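Local coordinates for kappa-carrageenase (Pseudoalteromonas carrageenovora, PDB 5OCQ), which hydrolyses, as an endo-acting family 16 glycoside hydrolase, the beta-1,4 linkages between D-galactose 4-sulfate and 3,6-anhydro-D-galactose in kappa-carrageenan, at residues A[102-107]-A[265-270]; A[117-122]-A[140-145]; A[154-159]-A[206-211]; A[231-236]-A[258-263]. The protein carries 1 engineered substitution. All coordinates share one frame; numbering follows the deposited sequence.

Contact 1. Residues A[102-107]-A[265-270]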
# COMPACT_ATOMS: atom_id res chain seq x y z
N TYR A 102 10.15 -2.99 8.27
CA TYR A 102 9.50 -3.63 7.15
C TYR A 102 10.25 -3.37 5.87
O TYR A 102 10.62 -2.22 5.60
CB TYR A 102 8.09 -3.02 7.00
CG TYR A 102 7.16 -3.20 8.17
CD1 TYR A 102 7.18 -2.32 9.24
CD2 TYR A 102 6.17 -4.19 8.21
CE1 TYR A 102 6.32 -2.42 10.28
CE2 TYR A 102 5.31 -4.30 9.22
CZ TYR A 102 5.31 -3.38 10.30
OH TYR A 102 4.44 -3.42 11.37
N GLU A 103 10.49 -4.39 5.04
CA GLU A 103 11.19 -4.17 3.78
C GLU A 103 10.66 -5.10 2.67
O GLU A 103 10.36 -6.30 3.01
CB GLU A 103 12.70 -4.43 4.00
CG GLU A 103 13.57 -4.29 2.82
CD GLU A 103 15.05 -4.52 3.14
OE1 GLU A 103 15.61 -3.69 3.87
OE2 GLU A 103 15.60 -5.49 2.59
N ALA A 104 10.56 -4.62 1.46
CA ALA A 104 10.24 -5.45 0.32
C ALA A 104 11.12 -5.06 -0.86
O ALA A 104 11.51 -3.89 -1.00
CB ALA A 104 8.79 -5.32 -0.04
N ARG A 105 11.42 -6.06 -1.69
CA ARG A 105 12.25 -5.87 -2.88
C ARG A 105 11.33 -5.99 -4.08
O ARG A 105 10.79 -7.10 -4.36
CB ARG A 105 13.36 -6.93 -2.83
CG ARG A 105 14.34 -6.76 -4.01
CD ARG A 105 15.61 -7.58 -3.81
NE ARG A 105 16.53 -7.37 -4.96
CZ ARG A 105 16.71 -8.17 -6.03
NH1 ARG A 105 16.08 -9.31 -6.22
NH2 ARG A 105 17.62 -7.82 -6.99
N ILE A 106 11.13 -4.90 -4.79
CA ILE A 106 10.06 -4.72 -5.71
C ILE A 106 10.56 -4.15 -7.06
O ILE A 106 11.44 -3.23 -7.03
CB ILE A 106 8.98 -3.73 -5.18
CG1 ILE A 106 8.39 -4.25 -3.88
CG2 ILE A 106 7.90 -3.51 -6.24
CD1 ILE A 106 7.45 -3.27 -3.12
N LYS A 107 10.03 -4.70 -8.18
CA LYS A 107 10.19 -4.15 -9.50
C LYS A 107 8.84 -3.63 -9.97
O LYS A 107 7.84 -4.39 -9.92
CB LYS A 107 10.81 -5.20 -10.48
CG LYS A 107 11.03 -4.67 -11.89
CD LYS A 107 11.67 -5.82 -12.72
CE LYS A 107 11.74 -5.34 -14.13
NZ LYS A 107 12.30 -6.36 -15.07
N ASP A 265 10.28 -9.84 -4.93
CA ASP A 265 11.16 -10.91 -4.56
C ASP A 265 10.97 -11.39 -3.15
O ASP A 265 10.99 -12.58 -2.87
CB ASP A 265 12.61 -10.43 -4.78
CG ASP A 265 13.66 -11.54 -4.67
OD1 ASP A 265 13.36 -12.73 -4.84
OD2 ASP A 265 14.84 -11.18 -4.51
N TYR A 266 10.77 -10.48 -2.23
CA TYR A 266 10.59 -10.85 -0.82
C TYR A 266 9.88 -9.70 -0.06
O TYR A 266 9.90 -8.52 -0.52
CB TYR A 266 11.90 -11.23 -0.12
CG TYR A 266 12.92 -10.13 0.01
CD1 TYR A 266 12.75 -9.11 0.93
CD2 TYR A 266 14.08 -10.17 -0.76
CE1 TYR A 266 13.72 -8.08 1.10
CE2 TYR A 266 15.05 -9.13 -0.62
CZ TYR A 266 14.86 -8.14 0.36
OH TYR A 266 15.82 -7.09 0.48
N VAL A 267 9.31 -10.10 1.06
CA VAL A 267 8.94 -9.19 2.09
C VAL A 267 9.46 -9.69 3.37
O VAL A 267 9.36 -10.90 3.71
CB VAL A 267 7.36 -8.89 2.11
CG1 VAL A 267 6.58 -10.23 2.17
CG2 VAL A 267 6.93 -7.87 3.14
N ARG A 268 10.03 -8.78 4.19
CA ARG A 268 10.62 -9.14 5.49
C ARG A 268 10.24 -8.18 6.57
O ARG A 268 10.31 -6.93 6.35
CB ARG A 268 12.16 -9.21 5.36
CG ARG A 268 12.69 -10.32 4.45
CD ARG A 268 14.17 -10.23 4.11
NE ARG A 268 14.51 -11.20 3.08
CZ ARG A 268 15.62 -11.19 2.38
NH1 ARG A 268 16.53 -10.22 2.60
NH2 ARG A 268 15.85 -12.15 1.52
N THR A 269 9.75 -8.66 7.69
CA THR A 269 9.35 -7.83 8.83
C THR A 269 10.10 -8.31 10.05
O THR A 269 10.08 -9.52 10.40
CB THR A 269 7.82 -7.93 9.06
OG1 THR A 269 7.19 -7.59 7.80
CG2 THR A 269 7.39 -7.04 10.22
N TRP A 270 10.69 -7.35 10.81
CA TRP A 270 11.35 -7.69 12.04
C TRP A 270 10.86 -6.82 13.21
O TRP A 270 10.52 -5.65 13.02
CB TRP A 270 12.89 -7.54 11.89
CG TRP A 270 13.74 -8.32 10.90
CD1 TRP A 270 14.55 -9.45 11.14
CD2 TRP A 270 13.93 -7.99 9.56
NE1 TRP A 270 15.17 -9.81 10.00
CE2 TRP A 270 14.84 -8.92 9.02
CE3 TRP A 270 13.44 -6.99 8.77
CZ2 TRP A 270 15.31 -8.85 7.79
CZ3 TRP A 270 13.95 -6.89 7.49
CH2 TRP A 270 14.86 -7.81 6.99
O HOH W 1 16.87 -7.68 4.07
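Tyr102 to Arg105 run antiparallel to Tyr266 to Thr269 as neighbouring strands, 174° between their directions, with Glu103 and Arg268 trading two backbone hydrogen bonds. On the face that carries Glu103, Arg105, Tyr266 and Arg268, the phenol of Tyr266 is sandwiched. Arg105 CB sits over one side of the ring, 3.8 Å from its centroid, and Arg268 CZ lies over the centre of the other. At the ring's edge Tyr266 OH donates to Glu103 OE2 over 2.7 Å, meeting the anti side of the carboxylate; a water joins that oxygen to Arg268 NH1. CG of Tyr266 is wedged between its own N and carbonyl carbon (chi1 64°), which brings the ring to Arg105. Extended Arg105 suits this partly exposed position: its methylenes cover the ring while NH1 makes a 2.8 Å salt bridge to Asp265 OD2, arriving from above the carboxylate plane. Arg268 NE forms a salt bridge to Glu24. The reverse face carries Tyr102, Ala104, Val267 and Thr269; Thr269 CG2 lies against the Tyr102 ring, and Ala104 packs beside Val267. That face packs on Phe119 and Met121 of strand 115-122 and Leu229 of strand 227-235, while strand 195-201 pairs with the other edge of strand 100-107.

Contact 2. Residues A[117-122]-A[140-145]. Engineered in segment 140-145: Asp144 (natural residue Glu). With G4S (4-O-sulfo-beta-D-galactopyranose), chain C; 9RN (3,6-anhydro-alpha-D-galactopyranose), chain B.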
# COMPACT_ATOMS: atom_id res chain seq x y z
N PRO A 117 2.07 0.26 -8.27
CA PRO A 117 2.53 -0.72 -7.28
C PRO A 117 2.66 -0.07 -5.89
O PRO A 117 3.13 1.08 -5.77
CB PRO A 117 3.90 -1.11 -7.76
CG PRO A 117 3.90 -0.76 -9.22
CD PRO A 117 3.06 0.47 -9.34
N ALA A 118 2.17 -0.76 -4.87
CA ALA A 118 2.28 -0.19 -3.52
C ALA A 118 2.61 -1.22 -2.49
O ALA A 118 2.26 -2.41 -2.58
CB ALA A 118 0.96 0.36 -3.18
N PHE A 119 3.29 -0.75 -1.41
CA PHE A 119 3.64 -1.61 -0.28
C PHE A 119 3.25 -0.77 0.93
O PHE A 119 3.64 0.41 1.01
CB PHE A 119 5.16 -1.92 -0.28
CG PHE A 119 5.72 -2.65 0.93
CD1 PHE A 119 5.02 -3.73 1.55
CD2 PHE A 119 7.03 -2.38 1.37
CE1 PHE A 119 5.62 -4.40 2.58
CE2 PHE A 119 7.59 -3.03 2.47
CZ PHE A 119 6.90 -4.08 3.07
N TRP A 120 2.32 -1.24 1.74
CA TRP A 120 1.58 -0.41 2.69
C TRP A 120 0.95 -1.27 3.77
O TRP A 120 1.06 -2.52 3.71
CB TRP A 120 0.54 0.49 2.04
CG TRP A 120 -0.52 -0.24 1.24
CD1 TRP A 120 -0.31 -1.01 0.14
CD2 TRP A 120 -1.94 -0.22 1.46
NE1 TRP A 120 -1.53 -1.50 -0.37
CE2 TRP A 120 -2.54 -1.05 0.45
CE3 TRP A 120 -2.78 0.37 2.42
CZ2 TRP A 120 -3.93 -1.22 0.38
CZ3 TRP A 120 -4.14 0.24 2.31
CH2 TRP A 120 -4.70 -0.58 1.32
N MET A 121 0.43 -0.63 4.82
CA MET A 121 -0.22 -1.39 5.91
C MET A 121 -1.40 -0.55 6.41
O MET A 121 -1.33 0.70 6.42
CB MET A 121 0.75 -1.78 7.03
CG MET A 121 1.32 -0.60 7.75
SD MET A 121 2.68 -1.07 8.88
CE MET A 121 4.00 -1.01 7.72
N TYR A 122 -2.50 -1.22 6.83
CA TYR A 122 -3.72 -0.49 7.23
C TYR A 122 -4.52 -1.23 8.23
O TYR A 122 -4.53 -2.46 8.23
CB TYR A 122 -4.55 -0.09 6.02
CG TYR A 122 -5.27 -1.23 5.29
CD1 TYR A 122 -4.59 -2.25 4.61
CD2 TYR A 122 -6.67 -1.33 5.30
CE1 TYR A 122 -5.30 -3.22 3.92
CE2 TYR A 122 -7.38 -2.35 4.57
CZ TYR A 122 -6.68 -3.30 3.91
OH TYR A 122 -7.40 -4.25 3.21
N ILE A 140 -0.01 3.33 7.01
CA ILE A 140 1.35 3.70 6.65
C ILE A 140 1.65 3.20 5.23
O ILE A 140 1.57 1.93 5.04
CB ILE A 140 2.41 3.15 7.66
CG1 ILE A 140 2.11 3.60 9.11
CG2 ILE A 140 3.85 3.53 7.18
CD1 ILE A 140 3.01 3.04 10.19
N ASP A 141 1.98 4.08 4.29
CA ASP A 141 2.35 3.66 2.95
C ASP A 141 3.87 3.61 2.90
O ASP A 141 4.57 4.67 3.00
CB ASP A 141 1.83 4.60 1.91
CG ASP A 141 0.30 4.63 1.83
OD1 ASP A 141 -0.40 3.77 2.49
OD2 ASP A 141 -0.28 5.50 1.09
N VAL A 142 4.46 2.43 2.78
CA VAL A 142 5.93 2.30 2.67
C VAL A 142 6.38 2.96 1.38
O VAL A 142 7.38 3.71 1.34
CB VAL A 142 6.44 0.87 2.73
CG1 VAL A 142 7.99 0.79 2.80
CG2 VAL A 142 5.80 0.14 3.88
N VAL A 143 5.69 2.67 0.25
CA VAL A 143 5.95 3.31 -1.08
C VAL A 143 4.75 3.21 -1.93
O VAL A 143 4.07 2.14 -1.91
CB VAL A 143 7.15 2.82 -1.81
CG1 VAL A 143 7.03 1.30 -2.26
CG2 VAL A 143 7.50 3.66 -3.02
N ASP A 144 4.37 4.31 -2.62
CA ASP A 144 3.55 4.23 -3.84
C ASP A 144 4.34 4.61 -5.05
O ASP A 144 4.90 5.73 -5.08
CB ASP A 144 2.34 5.17 -3.79
CG ASP A 144 1.12 4.63 -2.96
OD1 ASP A 144 0.21 3.92 -3.61
OD2 ASP A 144 1.01 5.16 -1.85
N LEU A 145 4.51 3.70 -5.97
CA LEU A 145 5.29 3.91 -7.15
C LEU A 145 4.42 4.36 -8.32
O LEU A 145 3.23 4.04 -8.41
CB LEU A 145 6.07 2.66 -7.60
CG LEU A 145 7.15 2.08 -6.70
CD1 LEU A 145 7.74 0.78 -7.12
CD2 LEU A 145 8.30 3.12 -6.63
C1 G4S C . -3.61 5.25 0.04
C2 G4S C . -5.07 4.83 0.12
C3 G4S C . -5.28 3.31 0.27
C4 G4S C . -4.39 2.60 -0.77
C5 G4S C . -2.92 3.05 -0.60
C6 G4S C . -1.89 2.31 -1.41
O1 G4S C . -3.58 6.60 -0.51
O2 G4S C . -5.67 5.43 1.33
O4 G4S C . -4.84 3.12 -2.05
O5 G4S C . -2.85 4.46 -0.93
O6 G4S C . -1.90 2.71 -2.79
S G4S C . -5.61 2.22 -3.21
O7 G4S C . -5.24 0.79 -3.00
O8 G4S C . -7.08 2.50 -3.00
O9 G4S C . -5.00 2.74 -4.45
C2 9RN B . -8.50 1.57 0.39
C4 9RN B . -10.05 2.58 2.06
C5 9RN B . -8.81 2.80 2.90
C6 9RN B . -8.62 1.41 3.47
O5 9RN B . -7.73 3.19 2.01
O3 9RN B . -9.08 0.54 2.44
C3 9RN B . -9.62 1.30 1.37
O2 9RN B . -9.05 2.34 -0.75
C1 9RN B . -7.32 2.25 1.03
O1 9RN B . -6.63 3.03 0.07
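Trp120 and Asp141 lie side by side on the sugar-binding face of two antiparallel strands, ring and carboxylate planes nearly perpendicular at 87°. Trp120 CB starts 3.4 Å from Asp141 OD1. From there CG stands between the backbone N and carbonyl carbon (chi1 59°), a torsion that carries the indole's far end away from segment 140-145 and lays the ring flat beneath the sulfated galactose. CG, CD1, CD2 and CE2 lie under C6 of the sugar, and CE3 approaches C5. NE1 hydrogen-bonds Ser232 OG, which helps fix the ring's rotation. Farther out CZ2 nears C4 and sulfate O7, CZ3 meets C3, and at the tip CH2 is 3.8 Å from C4 of the galactose and 3.9 Å from C1 of the anhydrogalactose. A broad aromatic suits a sugar's C-H surface, and Tyr122 CD2 touches C6 of the anhydrogalactose obliquely.

On the same face the engineered Asp144, a glutamate in the natural enzyme, accepts a 2.6 Å hydrogen bond at OD1 from O6 of the galactose and forms a salt bridge to Arg236. The reverse face is oily: Val142 CG2 lies over the Phe119 ring, 4.0 Å from its centroid, and Met121 CG runs alongside Ile140 CB. Val142 and Val143 both face Phe119, whose carbonyl O accepts a 3.1 Å bond from Val143 N and a weak one from Val142 N. This classic beta bulge lies between the active-site residue Asp141 and position 144, that of the proton donor; with the nucleophile Glu139 it forms the bulged catalytic strand characteristic of GH16 beta-bulge enzymes.

Contact 3. Residues A[154-159]-A[206-211]. With G4S (4-O-sulfo-beta-D-galactopyranose), chain C.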
# COMPACT_ATOMS: atom_id res chain seq x y z
N SER A 154 8.43 9.26 -6.28
CA SER A 154 7.75 8.37 -5.36
C SER A 154 7.13 9.06 -4.24
O SER A 154 7.48 10.26 -3.91
CB SER A 154 8.71 7.28 -4.93
OG SER A 154 9.80 7.81 -4.22
N ASP A 155 6.14 8.42 -3.63
CA ASP A 155 5.43 8.96 -2.46
C ASP A 155 5.52 7.97 -1.27
O ASP A 155 5.53 6.73 -1.48
CB ASP A 155 3.92 9.24 -2.67
CG ASP A 155 3.63 10.43 -3.62
OD1 ASP A 155 4.35 11.44 -3.42
OD2 ASP A 155 2.64 10.40 -4.44
N HIS A 156 5.70 8.51 -0.06
CA HIS A 156 5.95 7.72 1.15
C HIS A 156 5.14 8.33 2.26
O HIS A 156 5.62 9.11 3.05
CB HIS A 156 7.46 7.69 1.48
CG HIS A 156 8.33 7.30 0.32
ND1 HIS A 156 8.72 6.01 0.09
CD2 HIS A 156 8.82 8.02 -0.72
CE1 HIS A 156 9.45 5.93 -1.02
NE2 HIS A 156 9.54 7.15 -1.54
N ASP A 157 3.85 8.04 2.24
CA ASP A 157 2.83 8.82 2.91
C ASP A 157 2.15 8.17 4.12
O ASP A 157 2.24 6.94 4.36
CB ASP A 157 1.74 9.18 1.93
CG ASP A 157 2.23 10.19 0.81
OD1 ASP A 157 3.18 10.96 1.15
OD2 ASP A 157 1.70 10.13 -0.36
N LEU A 158 1.38 8.98 4.87
CA LEU A 158 0.59 8.53 5.97
C LEU A 158 -0.84 8.96 5.85
O LEU A 158 -1.09 10.03 5.31
CB LEU A 158 1.17 9.11 7.32
CG LEU A 158 2.60 8.79 7.69
CD1 LEU A 158 3.07 9.54 8.95
CD2 LEU A 158 2.68 7.31 7.98
N HIS A 159 -1.78 8.12 6.29
CA HIS A 159 -3.23 8.38 6.29
C HIS A 159 -3.84 8.01 7.57
O HIS A 159 -3.43 7.05 8.25
CB HIS A 159 -3.95 7.70 5.09
CG HIS A 159 -3.32 7.92 3.77
ND1 HIS A 159 -2.16 7.35 3.33
CD2 HIS A 159 -3.67 8.79 2.81
CE1 HIS A 159 -1.90 7.74 2.08
NE2 HIS A 159 -2.84 8.60 1.74
N ILE A 206 8.60 7.44 12.60
CA ILE A 206 8.49 6.57 11.37
C ILE A 206 9.55 7.05 10.40
O ILE A 206 9.54 8.27 10.07
CB ILE A 206 7.06 6.72 10.82
CG1 ILE A 206 6.02 6.37 11.88
CG2 ILE A 206 6.86 5.79 9.63
CD1 ILE A 206 4.57 6.67 11.50
N THR A 207 10.41 6.19 9.88
CA THR A 207 11.53 6.55 9.01
C THR A 207 11.50 5.61 7.77
O THR A 207 11.45 4.36 7.97
CB THR A 207 12.87 6.39 9.73
OG1 THR A 207 12.74 7.04 11.02
CG2 THR A 207 14.04 6.84 8.89
N TRP A 208 11.55 6.21 6.60
CA TRP A 208 11.46 5.47 5.32
C TRP A 208 12.78 5.35 4.60
O TRP A 208 13.58 6.30 4.61
CB TRP A 208 10.47 6.14 4.41
CG TRP A 208 9.03 6.12 4.72
CD1 TRP A 208 8.07 5.35 4.06
CD2 TRP A 208 8.25 6.94 5.63
NE1 TRP A 208 6.85 5.64 4.49
CE2 TRP A 208 6.89 6.62 5.44
CE3 TRP A 208 8.58 7.91 6.64
CZ2 TRP A 208 5.84 7.23 6.15
CZ3 TRP A 208 7.52 8.49 7.35
CH2 TRP A 208 6.16 8.16 7.07
N TYR A 209 12.99 4.26 3.88
CA TYR A 209 14.22 3.97 3.25
C TYR A 209 14.01 3.53 1.81
O TYR A 209 13.06 2.79 1.54
CB TYR A 209 14.90 2.82 4.01
CG TYR A 209 15.34 3.13 5.41
CD1 TYR A 209 14.42 3.09 6.49
CD2 TYR A 209 16.68 3.47 5.66
CE1 TYR A 209 14.83 3.38 7.78
CE2 TYR A 209 17.06 3.77 6.96
CZ TYR A 209 16.15 3.73 7.97
OH TYR A 209 16.48 4.05 9.34
N VAL A 210 14.90 3.90 0.87
CA VAL A 210 14.90 3.38 -0.51
C VAL A 210 16.31 2.98 -0.79
O VAL A 210 17.23 3.89 -0.77
CB VAL A 210 14.45 4.41 -1.58
CG1 VAL A 210 14.58 3.82 -3.00
CG2 VAL A 210 12.98 4.88 -1.25
N ASP A 211 16.57 1.72 -1.10
CA ASP A 211 17.97 1.25 -1.33
C ASP A 211 18.92 1.70 -0.17
O ASP A 211 20.09 2.07 -0.41
CB ASP A 211 18.43 1.70 -2.75
CG ASP A 211 17.87 0.88 -3.89
OD1 ASP A 211 17.31 -0.23 -3.60
OD2 ASP A 211 18.09 1.27 -5.09
C1 G4S C . -3.61 5.25 0.04
C2 G4S C . -5.07 4.83 0.12
C3 G4S C . -5.28 3.31 0.27
C4 G4S C . -4.39 2.60 -0.77
C5 G4S C . -2.92 3.05 -0.60
C6 G4S C . -1.89 2.31 -1.41
O1 G4S C . -3.58 6.60 -0.51
O2 G4S C . -5.67 5.43 1.33
O4 G4S C . -4.84 3.12 -2.05
O5 G4S C . -2.85 4.46 -0.93
O6 G4S C . -1.90 2.71 -2.79
S G4S C . -5.61 2.22 -3.21
O7 G4S C . -5.24 0.79 -3.00
O8 G4S C . -7.08 2.50 -3.00
O9 G4S C . -5.00 2.74 -4.45
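His156 CB presses on the five-membered ring of Trp208, 3.7 Å from its centroid, where a break in strand 153-164 faces strand 205-210 across the GH16 jelly roll without hydrogen bonds. The imidazole, with CG beside its backbone N (chi1 -51°), turns an edge toward the indole in an offset edge-to-face pair, planes at 71°. His156 O lies over the same indole side as CB, and Ile206 CG2 covers the opposite one. Leu158 CD2 completes the fit at the edge of the benzo ring, 3.7 Å from Trp208 CZ2. A wide, flat tryptophan suits this buried position, its NE1 satisfied by the carbonyl of Asp141. A serine in its place would probably leave that carbonyl without its donor and open a gap beneath His156 and Leu158. Packing, tight here, thins toward both ends: Leu158 CD2 meets Ile206 CD1 tip to tip at 4.0 Å, and Val210 touches the imidazole with one methyl. Beyond, the strands part, Asp211 exposed at one side while His159 on the other faces the sulfated galactose. Two hydrogen bonds hold the imidazole, His156 ND1 to Val142 O and, at 2.8 Å, His156 NE2 with Ser154 OG.

Contact 4. Residues A[231-236]-A[258-263]. With G4S (4-O-sulfo-beta-D-galactopyranose), chain C.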
# COMPACT_ATOMS: atom_id res chain seq x y z
N LEU A 231 0.75 -5.83 -0.11
CA LEU A 231 1.36 -5.55 -1.40
C LEU A 231 0.22 -5.54 -2.43
O LEU A 231 -0.63 -6.46 -2.43
CB LEU A 231 2.36 -6.67 -1.83
CG LEU A 231 3.65 -6.71 -0.99
CD1 LEU A 231 4.25 -8.16 -0.96
CD2 LEU A 231 4.66 -5.70 -1.45
N SER A 232 0.13 -4.52 -3.28
CA SER A 232 -1.00 -4.49 -4.21
C SER A 232 -0.68 -3.58 -5.41
O SER A 232 0.25 -2.76 -5.31
CB SER A 232 -2.24 -3.96 -3.44
OG SER A 232 -2.11 -2.58 -3.05
N GLN A 233 -1.49 -3.68 -6.49
CA GLN A 233 -1.30 -2.81 -7.67
C GLN A 233 -2.65 -2.13 -7.91
O GLN A 233 -3.66 -2.82 -8.17
CB GLN A 233 -0.73 -3.58 -8.90
CG GLN A 233 -0.43 -2.60 -10.05
CD GLN A 233 0.48 -3.27 -11.01
OE1 GLN A 233 1.69 -3.35 -10.80
NE2 GLN A 233 -0.08 -3.90 -11.99
N GLY A 234 -2.68 -0.79 -7.82
CA GLY A 234 -3.86 -0.05 -8.08
C GLY A 234 -3.89 0.73 -9.38
O GLY A 234 -2.88 0.83 -10.04
N LEU A 235 -5.09 1.15 -9.79
CA LEU A 235 -5.28 1.93 -11.03
C LEU A 235 -5.13 3.42 -10.68
O LEU A 235 -5.46 3.89 -9.61
CB LEU A 235 -6.62 1.63 -11.67
CG LEU A 235 -6.95 1.59 -13.13
CD1 LEU A 235 -6.26 0.49 -13.90
CD2 LEU A 235 -8.49 1.52 -13.25
N ARG A 236 -4.67 4.19 -11.67
CA ARG A 236 -4.46 5.64 -11.56
C ARG A 236 -4.86 6.36 -12.88
O ARG A 236 -5.19 5.70 -13.87
CB ARG A 236 -3.02 5.97 -11.15
CG ARG A 236 -2.55 5.42 -9.80
CD ARG A 236 -3.19 6.10 -8.61
NE ARG A 236 -2.60 5.59 -7.37
CZ ARG A 236 -2.99 4.53 -6.67
NH1 ARG A 236 -4.01 3.80 -7.07
NH2 ARG A 236 -2.30 4.19 -5.58
N PHE A 258 -2.13 -3.21 -21.07
CA PHE A 258 -2.54 -4.28 -20.17
C PHE A 258 -2.51 -5.63 -20.87
O PHE A 258 -2.78 -5.69 -22.09
CB PHE A 258 -3.95 -3.98 -19.64
CG PHE A 258 -4.04 -2.66 -18.86
CD1 PHE A 258 -3.79 -2.68 -17.48
CD2 PHE A 258 -4.31 -1.47 -19.49
CE1 PHE A 258 -3.77 -1.52 -16.77
CE2 PHE A 258 -4.33 -0.30 -18.77
CZ PHE A 258 -4.03 -0.32 -17.41
N PRO A 259 -2.31 -6.74 -20.19
CA PRO A 259 -2.02 -6.83 -18.70
C PRO A 259 -0.62 -6.28 -18.35
O PRO A 259 0.26 -6.19 -19.24
CB PRO A 259 -2.07 -8.31 -18.43
CG PRO A 259 -1.82 -8.98 -19.77
CD PRO A 259 -2.38 -8.06 -20.81
N THR A 260 -0.39 -5.83 -17.13
CA THR A 260 0.92 -5.38 -16.70
C THR A 260 1.13 -5.76 -15.23
O THR A 260 0.12 -5.75 -14.50
CB THR A 260 1.12 -3.86 -16.94
OG1 THR A 260 2.51 -3.50 -16.75
CG2 THR A 260 0.19 -2.96 -16.04
N SER A 261 2.34 -6.16 -14.86
CA SER A 261 2.58 -6.77 -13.52
C SER A 261 3.77 -6.16 -12.78
O SER A 261 4.88 -6.04 -13.36
CB SER A 261 2.94 -8.22 -13.72
OG SER A 261 1.91 -8.88 -14.48
N MET A 262 3.58 -5.93 -11.51
CA MET A 262 4.70 -5.71 -10.58
C MET A 262 5.24 -7.04 -10.08
O MET A 262 4.48 -8.06 -10.10
CB MET A 262 4.24 -4.83 -9.40
CG MET A 262 3.20 -5.51 -8.52
SD MET A 262 2.56 -4.48 -7.13
CE MET A 262 3.71 -4.66 -5.82
N GLU A 263 6.49 -7.07 -9.67
CA GLU A 263 7.15 -8.27 -9.13
C GLU A 263 7.79 -7.97 -7.79
O GLU A 263 8.37 -6.89 -7.57
CB GLU A 263 8.21 -8.85 -10.07
CG GLU A 263 7.69 -9.22 -11.41
CD GLU A 263 8.69 -9.92 -12.36
OE1 GLU A 263 9.67 -10.55 -11.95
OE2 GLU A 263 8.45 -9.81 -13.57
C1 G4S C . -3.61 5.25 0.04
C2 G4S C . -5.07 4.83 0.12
C3 G4S C . -5.28 3.31 0.27
C4 G4S C . -4.39 2.60 -0.77
C5 G4S C . -2.92 3.05 -0.60
C6 G4S C . -1.89 2.31 -1.41
O1 G4S C . -3.58 6.60 -0.51
O2 G4S C . -5.67 5.43 1.33
O4 G4S C . -4.84 3.12 -2.05
O5 G4S C . -2.85 4.46 -0.93
O6 G4S C . -1.90 2.71 -2.79
S G4S C . -5.61 2.22 -3.21
O7 G4S C . -5.24 0.79 -3.00
O8 G4S C . -7.08 2.50 -3.00
O9 G4S C . -5.00 2.74 -4.45
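The flat amide of Gln233 turns its edge to the facing strand, with OE1 resting 3.3 Å from Met262 CB. NE2 donates in the plane of its own amide to Thr260 O at 3.1 Å, but reaches that oxygen from above the carbonyl plane, with a bent N-H...O angle of 137°; NE2 has a second partner in Thr61 OG1. The side chain gets there because CG is anti to the backbone N (chi1 -175°) and the chain runs on extended. A glutamine suits this buried place between the strands, being long enough to reach across, with an amide N-H that can donate and no charge. A leucine here would probably leave Thr260 O and Thr61 OG1 without the NE2 donor.

The guanidinium of Arg236, a residue important for substrate recognition, turns its edge to the sulfated galactose: O6 lies in its plane, taking a weak hydrogen bond from NH2, and NH1 donates to sulfate O9 over 3.0 Å. NH1 also binds Leu235 O at 2.9 Å, tying the group to its own backbone, while NH2 forms a salt bridge with the engineered Asp144 and NE a hydrogen bond with Gln147.

Supple Met262 packs beside Gln233, its SD 3.4 Å from Ser232 O. The two segments belong to different layers of the jelly-roll sandwich: strand 227-235 is paired with strands 77-97 and 115-122, and strand 260-272 with strands 56-72 and 100-107.

How the contacts relate
All four contacts are buried, but contact 2 lies nearest the middle of the chain and contact 1 keeps a partly exposed, charged margin. Contacts 1 and 2 are true strand pairings, ruled by backbone bonds; contacts 3 and 4 join facing strands through side chains, aromatic and aliphatic in the former, amide and thioether in the latter. Strand 260-272 serves contacts 1 and 4, and the Phe119 ring of contact 2 packs against Ala104 and Val267 of contact 1. Contacts 2, 3 and 4 each reach the same sulfated galactose, respectively with Trp120 and Asp144, with His159, and with Arg236, whereas contact 1 lies on the side away from the sugar.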